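Local structure of Serine/threonine/tyrosine-interacting protein (Homo sapiens, 2R0B) at residues H36-R41 / E81-S86. The protein is a catalytically inactive phosphatase that anchors the kinases ERK1 and ERK2 in the nucleus and blocks assembly of FBXW7 into its SCF ubiquitin ligase. Numbering follows the deposited sequence.
Sequences HIICIR and EFIDGS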
# COMPACT_ATOMS: atom_id res chain seq x y z
N HIS A 36 -6.07 9.92 -2.89
CA HIS A 36 -4.74 9.51 -3.33
C HIS A 36 -4.66 7.99 -3.49
O HIS A 36 -5.20 7.26 -2.67
CB HIS A 36 -3.73 9.91 -2.25
CG HIS A 36 -3.45 11.38 -2.18
ND1 HIS A 36 -4.33 12.28 -1.62
CD2 HIS A 36 -2.36 12.09 -2.55
CE1 HIS A 36 -3.81 13.49 -1.68
NE2 HIS A 36 -2.61 13.40 -2.24
N ILE A 37 -3.97 7.50 -4.52
CA ILE A 37 -3.87 6.05 -4.73
C ILE A 37 -2.42 5.66 -5.06
O ILE A 37 -1.80 6.27 -5.93
CB ILE A 37 -4.79 5.60 -5.89
CG1 ILE A 37 -6.26 5.98 -5.59
CG2 ILE A 37 -4.63 4.10 -6.18
CD1 ILE A 37 -7.23 5.67 -6.72
N ILE A 38 -1.87 4.72 -4.31
CA ILE A 38 -0.57 4.11 -4.67
C ILE A 38 -0.94 2.86 -5.47
O ILE A 38 -1.56 1.94 -4.94
CB ILE A 38 0.31 3.76 -3.46
CG1 ILE A 38 0.62 5.01 -2.64
CG2 ILE A 38 1.64 3.12 -3.94
CD1 ILE A 38 1.50 4.75 -1.41
N CYS A 39 -0.57 2.85 -6.75
CA CYS A 39 -0.94 1.76 -7.68
C CYS A 39 0.34 0.97 -7.99
O CYS A 39 1.23 1.49 -8.67
CB CYS A 39 -1.54 2.41 -8.94
SG CYS A 39 -1.68 1.32 -10.40
N ILE A 40 0.45 -0.25 -7.46
CA ILE A 40 1.69 -1.03 -7.53
C ILE A 40 1.48 -2.20 -8.50
O ILE A 40 0.52 -2.94 -8.36
CB ILE A 40 2.09 -1.63 -6.17
CG1 ILE A 40 2.37 -0.53 -5.13
CG2 ILE A 40 3.31 -2.58 -6.33
CD1 ILE A 40 2.09 -0.97 -3.68
N ARG A 41 2.40 -2.37 -9.44
CA ARG A 41 2.30 -3.44 -10.43
C ARG A 41 3.63 -3.59 -11.17
O ARG A 41 4.45 -2.66 -11.15
CB ARG A 41 1.15 -3.14 -11.41
CG ARG A 41 1.44 -2.18 -12.57
CD ARG A 41 1.94 -0.78 -12.20
NE ARG A 41 2.23 -0.02 -13.41
CZ ARG A 41 3.38 -0.03 -14.06
NH1 ARG A 41 3.50 0.67 -15.19
NH2 ARG A 41 4.41 -0.75 -13.61
N GLU A 81 6.20 9.66 2.61
CA GLU A 81 5.98 11.07 2.26
C GLU A 81 4.61 11.26 1.57
O GLU A 81 3.85 12.16 1.93
CB GLU A 81 7.15 11.58 1.39
CG GLU A 81 6.95 12.94 0.72
CD GLU A 81 8.15 13.34 -0.15
OE1 GLU A 81 8.57 12.53 -1.01
OE2 GLU A 81 8.66 14.47 0.04
N PHE A 82 4.29 10.37 0.64
CA PHE A 82 3.06 10.46 -0.14
C PHE A 82 1.83 10.30 0.76
O PHE A 82 0.89 11.11 0.71
CB PHE A 82 3.09 9.39 -1.25
CG PHE A 82 1.90 9.42 -2.19
CD1 PHE A 82 1.84 10.32 -3.25
CD2 PHE A 82 0.87 8.50 -2.06
CE1 PHE A 82 0.78 10.34 -4.13
CE2 PHE A 82 -0.20 8.49 -2.95
CZ PHE A 82 -0.24 9.42 -3.99
N ILE A 83 1.89 9.29 1.62
CA ILE A 83 0.81 9.00 2.54
C ILE A 83 0.69 10.11 3.57
O ILE A 83 -0.42 10.58 3.81
CB ILE A 83 0.96 7.65 3.23
CG1 ILE A 83 0.75 6.51 2.20
CG2 ILE A 83 -0.05 7.51 4.37
CD1 ILE A 83 1.30 5.16 2.66
N ASP A 84 1.81 10.56 4.14
CA ASP A 84 1.76 11.68 5.11
C ASP A 84 1.13 12.94 4.53
O ASP A 84 0.35 13.63 5.19
CB ASP A 84 3.16 12.01 5.67
CG ASP A 84 3.64 11.02 6.72
OD1 ASP A 84 2.80 10.36 7.36
OD2 ASP A 84 4.86 10.94 6.93
N GLY A 85 1.48 13.24 3.28
CA GLY A 85 1.06 14.42 2.58
C GLY A 85 -0.44 14.42 2.39
O GLY A 85 -1.10 15.42 2.64
N SER A 86 -0.97 13.26 2.02
CA SER A 86 -2.41 13.12 1.88
C SER A 86 -3.11 13.28 3.22
O SER A 86 -4.04 14.07 3.36
CB SER A 86 -2.74 11.75 1.32
OG SER A 86 -4.13 11.61 1.25
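Phe-82 has CG anti to its backbone N (chi1 -177°) and His-36 has CG beside its own, anti to the carbonyl carbon (chi1 -73°); these torsions aim CG of each residue at the other segment, where the two rings meet between an inner strand and a helix of the dual-specificity phosphatase fold. Strand 36-41 lies in the mixed sheet between strands 93-96 and 58-63, and helix 76-88, which follows strand 58-63 and precedes strand 93-96, packs on it nearly antiparallel; the axes of segments 36-41 and 81-86 approach to 9.6 Å. The rings form a T-shaped pair: the edge of His-36 is directed at the face of Phe-82, the planes at 76° and the centroids 5.3 Å apart. The closest approach of the two residues is His-36 CD2 to Phe-82 CZ, 3.7 Å. On the other side of its ring Phe-82 is met by Ile-38, which slides past it in the opposite direction and sets CG1 3.5 Å from Phe-82 CD2. The extended end of Ile-38 carries CD1 onward to Ile-83, whose side chain it crosses at about a right angle. Ile-83 also touches Tyr-111 of helix 103-116, which joins that helix to the contact. One turn beyond Phe-82, Ser-86 sits against Val-93 and Thr-35 as well as the histidine. The contact is largely buried. Ser-86 CB lies over one face of the imidazole in a CH-pi contact, 3.5 Å from the ring centroid, while Ser-86 OG comes within 3.0 Å of His-36 ND1.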